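Local coordinates for pathogenicity island protein (Staphylococcus aureus subsp. aureus, PDB 3HL6) that is of unknown function, belongs to a family of putative mobile pathogenicity island proteins, and packs a mixed beta sheet against a set of helices, at residues S55-K60 with L179-V184; P32-L37 with D43-M48; F109-F114 with I153-M158; S101-S106 with Y160-G165. All coordinates share one frame; numbering follows the deposited sequence.

Interaction 1: residues S55-K60 with L179-V184; sequences SHVYIK and LVTEFV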
# COMPACT_ATOMS: atom_id res chain seq x y z
N SER B 55 -8.52 9.91 -12.41
CA SER B 55 -8.22 8.93 -13.42
C SER B 55 -9.44 8.71 -14.31
O SER B 55 -10.58 8.82 -13.86
CB SER B 55 -7.80 7.64 -12.76
OG SER B 55 -8.12 6.58 -13.62
N HIS B 56 -9.19 8.47 -15.59
CA HIS B 56 -10.25 8.07 -16.51
C HIS B 56 -9.61 7.22 -17.58
O HIS B 56 -8.52 7.52 -18.07
CB HIS B 56 -11.00 9.29 -17.11
CG HIS B 56 -10.21 10.03 -18.13
ND1 HIS B 56 -9.53 11.20 -17.85
CD2 HIS B 56 -9.98 9.77 -19.44
CE1 HIS B 56 -8.90 11.61 -18.94
NE2 HIS B 56 -9.16 10.76 -19.91
N VAL B 57 -10.27 6.12 -17.92
CA VAL B 57 -9.76 5.34 -19.03
C VAL B 57 -9.89 6.21 -20.25
O VAL B 57 -10.76 7.08 -20.34
CB VAL B 57 -10.52 4.00 -19.27
CG1 VAL B 57 -10.48 3.14 -18.02
CG2 VAL B 57 -11.94 4.26 -19.71
N TYR B 58 -8.99 6.00 -21.19
CA TYR B 58 -8.91 6.90 -22.30
C TYR B 58 -9.94 6.46 -23.35
O TYR B 58 -10.01 5.30 -23.71
CB TYR B 58 -7.48 6.89 -22.79
CG TYR B 58 -7.31 7.17 -24.25
CD1 TYR B 58 -7.13 8.47 -24.70
CD2 TYR B 58 -7.32 6.13 -25.17
CE1 TYR B 58 -6.97 8.73 -26.04
CE2 TYR B 58 -7.16 6.38 -26.50
CZ TYR B 58 -6.98 7.68 -26.93
OH TYR B 58 -6.83 7.92 -28.27
N ILE B 59 -10.80 7.39 -23.76
CA ILE B 59 -11.76 7.13 -24.84
C ILE B 59 -11.47 8.02 -26.05
O ILE B 59 -11.42 9.26 -25.95
CB ILE B 59 -13.23 7.38 -24.41
CG1 ILE B 59 -13.47 7.06 -22.92
CG2 ILE B 59 -14.20 6.66 -25.37
CD1 ILE B 59 -13.75 5.62 -22.61
N LYS B 60 -11.28 7.36 -27.21
CA LYS B 60 -10.77 8.04 -28.42
C LYS B 60 -11.82 8.96 -29.05
O LYS B 60 -11.57 10.16 -29.26
CB LYS B 60 -10.30 7.00 -29.44
CG LYS B 60 -11.32 5.88 -29.68
CD LYS B 60 -11.50 5.02 -28.38
CE LYS B 60 -12.86 4.29 -28.43
NZ LYS B 60 -13.96 5.27 -28.77
N LEU B 179 -17.25 1.57 -21.03
CA LEU B 179 -18.64 1.94 -21.40
C LEU B 179 -19.34 2.77 -20.32
O LEU B 179 -20.16 3.66 -20.58
CB LEU B 179 -19.50 0.70 -21.66
CG LEU B 179 -19.06 -0.40 -22.63
CD1 LEU B 179 -19.67 -1.75 -22.22
CD2 LEU B 179 -19.45 -0.02 -24.05
N VAL B 180 -19.03 2.46 -19.08
CA VAL B 180 -19.57 3.20 -17.98
C VAL B 180 -18.92 4.57 -17.94
O VAL B 180 -19.59 5.57 -17.74
CB VAL B 180 -19.37 2.41 -16.68
CG1 VAL B 180 -19.68 3.25 -15.55
CG2 VAL B 180 -20.32 1.15 -16.67
N THR B 181 -17.61 4.64 -18.16
CA THR B 181 -16.97 5.94 -18.06
C THR B 181 -17.33 6.82 -19.26
O THR B 181 -17.38 8.04 -19.15
CB THR B 181 -15.43 5.88 -17.82
OG1 THR B 181 -14.80 5.21 -18.89
CG2 THR B 181 -15.12 5.06 -16.61
N GLU B 182 -17.62 6.20 -20.39
CA GLU B 182 -18.09 6.95 -21.54
C GLU B 182 -19.48 7.53 -21.33
O GLU B 182 -19.71 8.74 -21.50
CB GLU B 182 -18.10 6.08 -22.81
CG GLU B 182 -18.47 6.88 -24.04
CD GLU B 182 -18.47 6.04 -25.32
OE1 GLU B 182 -18.19 4.81 -25.26
OE2 GLU B 182 -18.77 6.63 -26.39
N PHE B 183 -20.41 6.66 -20.96
CA PHE B 183 -21.79 7.04 -20.75
C PHE B 183 -21.94 8.29 -19.91
O PHE B 183 -22.86 9.08 -20.11
CB PHE B 183 -22.50 5.88 -20.07
CG PHE B 183 -23.94 6.16 -19.73
CD1 PHE B 183 -24.33 6.32 -18.39
CD2 PHE B 183 -24.91 6.22 -20.72
CE1 PHE B 183 -25.65 6.54 -18.06
CE2 PHE B 183 -26.24 6.45 -20.39
CZ PHE B 183 -26.62 6.60 -19.06
N VAL B 184 -21.04 8.49 -18.96
CA VAL B 184 -21.18 9.60 -18.05
C VAL B 184 -20.58 10.93 -18.53
O VAL B 184 -20.99 11.99 -18.06
CB VAL B 184 -20.67 9.22 -16.65
CG1 VAL B 184 -20.50 10.45 -15.81
CG2 VAL B 184 -21.65 8.26 -16.00
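Thr181 OG1 is the polar atom at the middle of this contact: it hydrogen-bonds to the carbonyl oxygens of Leu177 and Lys178 in the preceding turn of its own helix, while the methyl groups of Val57 and Ile59 close over it from segment 55-60. The one hydroxyl proton is probably shared or alternates between the two carbonyls, so the polar atom is satisfied within its own helix despite its apolar covering. The oxygen lies between the backbone N and the carbonyl carbon (chi1 61°), a rotation that brings it within range of the carbonyls. Val57 CG2 approaches at about a right angle and stands 3.1 Å from Thr181 OG1, shorter than a usual methyl-oxygen contact and so doubtful in detail. Ile59 slants in beside it, with CD1 at 3.9 Å from the same Thr181 OG1. Farther along, Ile59 CG2 lies 4.3 Å from CD of Glu182, whose side chain is extended. Glu182 OE1 and Lys60 NZ are 5.5 Å apart, so the opposite charges do not pair directly, though they may attract weakly.

The alternation of the chain sets this pattern: Val57 and Ile59 project toward the helix, whereas Tyr58 between them points away. The contact thus brings the end of strand 52-57 and the turn after it against helix 171-184. Leu177 and Lys178 extend the surface under Val57, Tyr160 of helix 152-163 hydrogen-bonds to Val57 N through its hydroxyl, and on the other side of the strand backbone bonds join His56 to Val45 of strand 44-49.

Interaction 2: residues P32-L37 with D43-M48; sequences PCCFKL and DMVYVM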
# COMPACT_ATOMS: atom_id res chain seq x y z
N PRO B 32 -0.62 21.21 -11.54
CA PRO B 32 -1.17 19.94 -12.00
C PRO B 32 -0.16 19.07 -12.77
O PRO B 32 0.49 19.55 -13.71
CB PRO B 32 -2.32 20.36 -12.92
CG PRO B 32 -2.70 21.70 -12.46
CD PRO B 32 -1.43 22.36 -12.00
N CYS B 33 -0.03 17.82 -12.35
CA CYS B 33 0.80 16.84 -13.05
C CYS B 33 -0.12 15.86 -13.72
O CYS B 33 -1.29 15.74 -13.37
CB CYS B 33 1.70 16.09 -12.07
SG CYS B 33 2.34 17.14 -10.77
N CYS B 34 0.41 15.16 -14.69
CA CYS B 34 -0.42 14.42 -15.59
C CYS B 34 0.40 13.31 -16.21
O CYS B 34 1.48 13.54 -16.76
CB CYS B 34 -0.97 15.37 -16.65
SG CYS B 34 -2.07 14.57 -17.77
N PHE B 35 -0.08 12.08 -16.10
CA PHE B 35 0.75 10.98 -16.56
C PHE B 35 -0.02 9.75 -17.00
O PHE B 35 -1.23 9.70 -16.90
CB PHE B 35 1.83 10.63 -15.52
CG PHE B 35 1.30 10.20 -14.20
CD1 PHE B 35 0.95 11.13 -13.24
CD2 PHE B 35 1.14 8.86 -13.92
CE1 PHE B 35 0.47 10.73 -12.01
CE2 PHE B 35 0.65 8.46 -12.69
CZ PHE B 35 0.33 9.40 -11.73
N LYS B 36 0.72 8.80 -17.55
CA LYS B 36 0.22 7.47 -17.84
C LYS B 36 1.19 6.48 -17.23
O LYS B 36 2.36 6.81 -16.99
CB LYS B 36 0.10 7.25 -19.35
CG LYS B 36 -0.44 8.47 -20.08
CD LYS B 36 -1.34 8.10 -21.27
CE LYS B 36 -0.55 7.40 -22.39
NZ LYS B 36 -1.20 7.56 -23.73
N LEU B 37 0.69 5.27 -16.96
CA LEU B 37 1.55 4.12 -16.68
C LEU B 37 1.87 3.33 -17.93
O LEU B 37 1.01 3.10 -18.80
CB LEU B 37 0.90 3.20 -15.65
CG LEU B 37 1.11 3.64 -14.21
CD1 LEU B 37 2.56 3.87 -13.98
CD2 LEU B 37 0.42 4.94 -14.03
N ASP B 43 -5.47 1.55 -19.37
CA ASP B 43 -5.15 2.66 -20.24
C ASP B 43 -5.64 3.99 -19.67
O ASP B 43 -6.31 4.76 -20.35
CB ASP B 43 -5.82 2.42 -21.56
CG ASP B 43 -5.08 3.05 -22.70
OD1 ASP B 43 -4.23 3.95 -22.46
OD2 ASP B 43 -5.36 2.62 -23.84
N MET B 44 -5.30 4.26 -18.42
CA MET B 44 -5.90 5.39 -17.75
C MET B 44 -5.02 6.60 -17.97
O MET B 44 -3.80 6.47 -18.09
CB MET B 44 -6.06 5.12 -16.25
CG MET B 44 -7.14 4.10 -15.93
SD MET B 44 -6.98 3.54 -14.22
CE MET B 44 -8.30 2.34 -14.07
N VAL B 45 -5.65 7.77 -18.01
CA VAL B 45 -4.93 9.03 -17.86
C VAL B 45 -5.04 9.52 -16.41
O VAL B 45 -6.15 9.67 -15.88
CB VAL B 45 -5.51 10.08 -18.85
CG1 VAL B 45 -4.90 11.47 -18.63
CG2 VAL B 45 -5.31 9.60 -20.29
N TYR B 46 -3.91 9.76 -15.77
CA TYR B 46 -3.93 10.15 -14.35
C TYR B 46 -3.57 11.61 -14.18
O TYR B 46 -2.61 12.09 -14.77
CB TYR B 46 -2.95 9.32 -13.51
CG TYR B 46 -3.10 7.83 -13.69
CD1 TYR B 46 -2.42 7.16 -14.71
CD2 TYR B 46 -3.94 7.08 -12.84
CE1 TYR B 46 -2.55 5.79 -14.87
CE2 TYR B 46 -4.07 5.71 -13.00
CZ TYR B 46 -3.38 5.07 -14.02
OH TYR B 46 -3.50 3.71 -14.21
N VAL B 47 -4.31 12.31 -13.33
CA VAL B 47 -4.06 13.70 -13.09
C VAL B 47 -3.94 13.94 -11.59
O VAL B 47 -4.78 13.48 -10.81
CB VAL B 47 -5.18 14.56 -13.68
CG1 VAL B 47 -5.11 15.97 -13.13
CG2 VAL B 47 -5.09 14.57 -15.22
N MET B 48 -2.88 14.64 -11.20
CA MET B 48 -2.71 15.12 -9.84
C MET B 48 -3.02 16.58 -9.84
O MET B 48 -2.27 17.36 -10.38
CB MET B 48 -1.27 14.97 -9.40
CG MET B 48 -0.83 13.56 -9.16
SD MET B 48 -1.08 13.13 -7.43
CE MET B 48 -0.69 14.66 -6.58
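A beta hairpin makes this contact: strand 33-37 pairs with strand 44-48 in antiparallel fashion, forming neighbouring strands of the mixed sheet. Cys33 with Met48 and Phe35 with Tyr46 are hydrogen-bonded pairs, and Cys34 with Val47 is the non-hydrogen-bonded pair between them. Four backbone bonds join the strands. Phe35 N donates to Tyr46 O at 2.9 Å, and the return bond from Tyr46 N to Phe35 O is nearly straight at its hydrogen (169°); Cys33 and Met48 also exchange two bonds, but Met48 N comes to Cys33 O from above the carbonyl plane.

The side chains divide between the two faces. On one, Cys34 SG meets Val47 CG2 at 4.0 Å and lies 4.3 Å from Val45 CG1. On the other, Phe35 and Tyr46 dominate. A chi1 of 61° tucks Phe35 CG over its own backbone and leans the ring toward the partner strand, where Tyr46 CB lies over one face in a CH-pi contact, 3.8 Å from the ring centroid. The rings themselves are nearly parallel, with planes 19° apart, but slid so far that they barely overlap. Leu37 crosses Tyr46 at about a right angle, its CD2 near CE1 of the tyrosine, and Met48 CG reaches the edge of the Phe35 ring.

Asp40, in the hairpin turn, accepts hydrogen bonds from Tyr46 OH and Met44 N and so ties the turn to the second strand. Helix 13-30 packs on the aromatic face through Leu17 and Tyr21, while strands 4-6 and 52-57 flank the hairpin in the sheet.

Interaction 3: residues F109-F114 with I153-M158; sequences FEDEYF and IANIEM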
# COMPACT_ATOMS: atom_id res chain seq x y z
N PHE B 109 -21.44 -5.41 -12.53
CA PHE B 109 -22.49 -6.17 -13.18
C PHE B 109 -23.60 -6.67 -12.26
O PHE B 109 -24.66 -7.04 -12.73
CB PHE B 109 -21.88 -7.41 -13.83
CG PHE B 109 -20.93 -7.11 -14.93
CD1 PHE B 109 -21.23 -6.15 -15.87
CD2 PHE B 109 -19.72 -7.78 -15.00
CE1 PHE B 109 -20.34 -5.89 -16.91
CE2 PHE B 109 -18.82 -7.52 -16.02
CZ PHE B 109 -19.13 -6.57 -16.98
N GLU B 110 -23.34 -6.73 -10.96
CA GLU B 110 -24.35 -7.18 -10.02
C GLU B 110 -24.79 -6.11 -9.02
O GLU B 110 -25.16 -6.42 -7.90
CB GLU B 110 -23.83 -8.37 -9.24
CG GLU B 110 -23.60 -9.60 -10.08
CD GLU B 110 -23.02 -10.72 -9.28
OE1 GLU B 110 -22.42 -10.42 -8.20
OE2 GLU B 110 -23.14 -11.90 -9.73
N ASP B 111 -24.75 -4.84 -9.40
CA ASP B 111 -25.24 -3.79 -8.53
C ASP B 111 -26.45 -3.17 -9.17
O ASP B 111 -26.33 -2.38 -10.11
CB ASP B 111 -24.18 -2.73 -8.28
CG ASP B 111 -24.46 -1.90 -7.03
OD1 ASP B 111 -25.59 -1.43 -6.84
OD2 ASP B 111 -23.52 -1.69 -6.24
N GLU B 112 -27.63 -3.52 -8.68
CA GLU B 112 -28.84 -2.91 -9.16
C GLU B 112 -28.98 -1.45 -8.70
O GLU B 112 -29.59 -0.65 -9.38
CB GLU B 112 -30.04 -3.71 -8.71
CG GLU B 112 -30.30 -3.50 -7.26
CD GLU B 112 -31.14 -4.59 -6.67
OE1 GLU B 112 -32.37 -4.39 -6.64
OE2 GLU B 112 -30.56 -5.64 -6.27
N TYR B 113 -28.39 -1.09 -7.57
CA TYR B 113 -28.40 0.31 -7.15
C TYR B 113 -27.60 1.15 -8.16
O TYR B 113 -28.02 2.23 -8.59
CB TYR B 113 -27.83 0.46 -5.74
CG TYR B 113 -28.48 -0.44 -4.72
CD1 TYR B 113 -29.67 -0.05 -4.09
CD2 TYR B 113 -27.93 -1.68 -4.38
CE1 TYR B 113 -30.28 -0.85 -3.16
CE2 TYR B 113 -28.56 -2.50 -3.44
CZ TYR B 113 -29.73 -2.05 -2.83
OH TYR B 113 -30.38 -2.82 -1.89
N PHE B 114 -26.45 0.63 -8.54
CA PHE B 114 -25.66 1.23 -9.60
C PHE B 114 -26.42 1.37 -10.91
O PHE B 114 -26.40 2.43 -11.52
CB PHE B 114 -24.39 0.43 -9.82
CG PHE B 114 -23.46 1.06 -10.78
CD1 PHE B 114 -23.34 2.44 -10.82
CD2 PHE B 114 -22.70 0.29 -11.64
CE1 PHE B 114 -22.47 3.04 -11.71
CE2 PHE B 114 -21.84 0.88 -12.53
CZ PHE B 114 -21.72 2.27 -12.57
N ILE B 153 -21.16 8.43 -9.71
CA ILE B 153 -19.76 8.83 -9.69
C ILE B 153 -19.01 8.06 -8.62
O ILE B 153 -17.90 7.59 -8.87
CB ILE B 153 -19.58 10.34 -9.42
CG1 ILE B 153 -20.43 11.18 -10.39
CG2 ILE B 153 -18.14 10.73 -9.54
CD1 ILE B 153 -19.75 11.46 -11.70
N ALA B 154 -19.62 7.93 -7.44
CA ALA B 154 -19.00 7.22 -6.32
C ALA B 154 -18.73 5.79 -6.71
O ALA B 154 -17.67 5.25 -6.46
CB ALA B 154 -19.92 7.24 -5.10
N ASN B 155 -19.71 5.16 -7.33
CA ASN B 155 -19.58 3.82 -7.84
C ASN B 155 -18.43 3.65 -8.85
O ASN B 155 -17.60 2.77 -8.72
CB ASN B 155 -20.90 3.43 -8.48
CG ASN B 155 -21.80 2.76 -7.52
OD1 ASN B 155 -21.44 1.71 -7.00
ND2 ASN B 155 -22.99 3.36 -7.24
N ILE B 156 -18.40 4.51 -9.85
CA ILE B 156 -17.34 4.49 -10.84
C ILE B 156 -15.97 4.69 -10.19
O ILE B 156 -14.98 4.01 -10.55
CB ILE B 156 -17.62 5.48 -11.97
CG1 ILE B 156 -18.83 4.99 -12.76
CG2 ILE B 156 -16.44 5.54 -12.90
CD1 ILE B 156 -19.48 6.01 -13.64
N GLU B 157 -15.92 5.57 -9.19
CA GLU B 157 -14.64 5.91 -8.57
C GLU B 157 -14.09 4.66 -7.95
O GLU B 157 -12.90 4.33 -8.06
CB GLU B 157 -14.78 7.04 -7.55
CG GLU B 157 -14.97 8.39 -8.20
CD GLU B 157 -15.15 9.52 -7.20
OE1 GLU B 157 -15.46 9.23 -6.02
OE2 GLU B 157 -14.98 10.70 -7.59
N MET B 158 -14.99 3.94 -7.33
CA MET B 158 -14.62 2.71 -6.67
C MET B 158 -14.24 1.58 -7.65
O MET B 158 -13.29 0.86 -7.43
CB MET B 158 -15.74 2.32 -5.72
CG MET B 158 -15.31 1.31 -4.75
SD MET B 158 -16.30 -0.13 -5.06
CE MET B 158 -16.88 -0.46 -3.36
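With CG of Phe114 trans to the backbone N (chi1 -173°), its ring is carried out of the first turn of helix 112-121 and along the Asn155 side chain on helix 152-163. This is helix-to-helix packing made at an N-capped helix start, with Asp111 in the N-cap position. Phe114 and Asn155 slide past one another in opposite directions, their ring and amide planes inclined by 37°. The closest approach is between Phe114 CD1 and Asn155 CB, 3.5 Å, and Asn155 CG follows at 3.7 Å from the same Phe114 CD1. The hydrocarbon root of the asparagine thus does much of the packing, while its ND2 is weakly hydrogen-bonded to Asp151 O, one turn earlier along the chain.

Beyond Asn155 the far end of the ring meets a second helix residue, Ile156, which crosses it at about a right angle with CG1 4.0 Å from Phe114 CZ. Val180 of helix 171-184 touches both Phe114 and Ile156, making this a three-helix junction in the buried interior. Asp111 approaches Asn155 more loosely, its OD2 lying 4.1 Å from Asn155 OD1. Its other oxygen does the capping that fixes the start of the helix, and with it the base of the Phe114 side chain: Phe114 N donates to Asp111 OD1 at 2.8 Å, with an angle of 164° at the hydrogen, arriving from above the carboxylate plane.

Interaction 4: residues S101-S106 with Y160-G165; sequences SDMMAS and YQLATG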
# COMPACT_ATOMS: atom_id res chain seq x y z
N SER B 101 -10.81 -9.24 -9.11
CA SER B 101 -11.55 -9.22 -10.36
C SER B 101 -13.05 -9.47 -10.17
O SER B 101 -13.89 -8.71 -10.68
CB SER B 101 -10.95 -10.18 -11.39
OG SER B 101 -9.59 -9.86 -11.58
N ASP B 102 -13.39 -10.50 -9.42
CA ASP B 102 -14.81 -10.72 -9.11
C ASP B 102 -15.40 -9.59 -8.27
O ASP B 102 -16.57 -9.23 -8.42
CB ASP B 102 -15.01 -12.02 -8.35
CG ASP B 102 -14.69 -13.22 -9.20
OD1 ASP B 102 -14.75 -13.08 -10.43
OD2 ASP B 102 -14.39 -14.29 -8.61
N MET B 103 -14.58 -9.02 -7.40
CA MET B 103 -15.03 -7.86 -6.68
C MET B 103 -15.43 -6.76 -7.64
O MET B 103 -16.47 -6.11 -7.44
CB MET B 103 -13.98 -7.35 -5.72
CG MET B 103 -14.52 -6.22 -4.87
SD MET B 103 -15.78 -6.74 -3.71
CE MET B 103 -16.26 -5.18 -2.95
N MET B 104 -14.63 -6.56 -8.68
CA MET B 104 -14.92 -5.48 -9.62
C MET B 104 -16.10 -5.86 -10.50
O MET B 104 -16.99 -5.05 -10.74
CB MET B 104 -13.67 -5.11 -10.42
CG MET B 104 -13.88 -4.03 -11.44
SD MET B 104 -12.46 -3.61 -12.48
CE MET B 104 -13.21 -2.26 -13.36
N ALA B 105 -16.13 -7.11 -10.96
CA ALA B 105 -17.23 -7.64 -11.77
C ALA B 105 -18.57 -7.53 -11.05
O ALA B 105 -19.60 -7.18 -11.64
CB ALA B 105 -16.95 -9.09 -12.15
N SER B 106 -18.54 -7.84 -9.76
CA SER B 106 -19.68 -7.62 -8.88
C SER B 106 -20.16 -6.20 -8.92
O SER B 106 -21.31 -5.96 -9.27
CB SER B 106 -19.30 -7.96 -7.46
OG SER B 106 -20.44 -8.43 -6.79
N TYR B 160 -12.87 2.32 -10.47
CA TYR B 160 -11.51 2.72 -10.79
C TYR B 160 -10.49 2.22 -9.80
O TYR B 160 -9.41 1.83 -10.18
CB TYR B 160 -11.40 4.22 -10.98
CG TYR B 160 -11.74 4.61 -12.38
CD1 TYR B 160 -10.74 4.92 -13.30
CD2 TYR B 160 -13.05 4.64 -12.79
CE1 TYR B 160 -11.05 5.27 -14.59
CE2 TYR B 160 -13.38 4.99 -14.06
CZ TYR B 160 -12.38 5.30 -14.98
OH TYR B 160 -12.73 5.66 -16.27
N GLN B 161 -10.81 2.23 -8.51
CA GLN B 161 -9.84 1.87 -7.48
C GLN B 161 -9.50 0.38 -7.51
O GLN B 161 -8.34 -0.00 -7.45
CB GLN B 161 -10.36 2.27 -6.09
CG GLN B 161 -10.39 3.78 -5.87
CD GLN B 161 -11.15 4.21 -4.60
OE1 GLN B 161 -12.08 3.54 -4.16
NE2 GLN B 161 -10.74 5.29 -4.02
N LEU B 162 -10.54 -0.45 -7.61
CA LEU B 162 -10.35 -1.86 -7.91
C LEU B 162 -9.46 -2.07 -9.13
O LEU B 162 -8.52 -2.87 -9.09
CB LEU B 162 -11.71 -2.53 -8.11
CG LEU B 162 -12.53 -2.47 -6.83
CD1 LEU B 162 -13.96 -2.95 -7.01
CD2 LEU B 162 -11.81 -3.32 -5.79
N ALA B 163 -9.70 -1.32 -10.20
CA ALA B 163 -9.01 -1.58 -11.47
C ALA B 163 -7.49 -1.49 -11.31
O ALA B 163 -6.75 -2.23 -11.97
CB ALA B 163 -9.51 -0.65 -12.60
N THR B 164 -7.03 -0.60 -10.43
CA THR B 164 -5.62 -0.40 -10.25
C THR B 164 -4.95 -1.54 -9.50
O THR B 164 -3.71 -1.58 -9.40
CB THR B 164 -5.29 0.91 -9.50
OG1 THR B 164 -5.79 0.85 -8.15
CG2 THR B 164 -5.86 2.13 -10.24
N GLY B 165 -5.73 -2.47 -8.95
CA GLY B 165 -5.10 -3.65 -8.34
C GLY B 165 -5.09 -4.94 -9.17
O GLY B 165 -4.63 -5.97 -8.70
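Leu162 is the bump in this contact, and its isobutyl group sits against the notch between the adjacent side chains of Met103 and Met104. Leu162 CD1 nestles where the two residues meet, 3.8 Å from Met104 CA and 3.9 Å from Met103 CG, and the other branch, CD2, touches Met103 CG at 4.1 Å. Met103 bends at chi2 (68°) and crosses the leucine at about a right angle, forming one wall of the notch. The second wall is Met104, whose CB lies 4.0 Å from Leu162 CB. Rather than folding back, Met104 runs fully extended beyond CG and passes Leu162 to reach the next residue, its CE ending 4.1 Å from Ala163 CB. The extended thioether lies against the small Ala163, with SD as well as CE near its CB.

All four residues are buried. Leu173 of helix 171-184 and Ile166 in the following loop also touch Met104, extending the apolar cluster, and Phe42 reaches Ala163. With no polar bond across it, the arrangement is a buried helix-helix interface between helices 100-109 and 152-163, in the apolar core of the helical part of the fold.

From the N terminus, interaction 2 comes first and closes a short hairpin, 32-37 with 43-48, in the mixed sheet. The chain then runs directly into the next strand, where interaction 1 opens; that contact closes a loop of more than a hundred residues when helix 171-184 returns to the strand end. Inside this loop lies interaction 4, and inside that, interaction 3, both using helix 152-163, whose earlier part meets helix 112-121 and whose end meets helix 100-109. Interaction 2 stands in series with the other three. Backbone bonds between 43-48 and 55-60 link interactions 2 and 1, while Tyr160 and Ile156 of helix 152-163 touch the segments of interaction 1, Ile156 against Val180, joining sheet and helices.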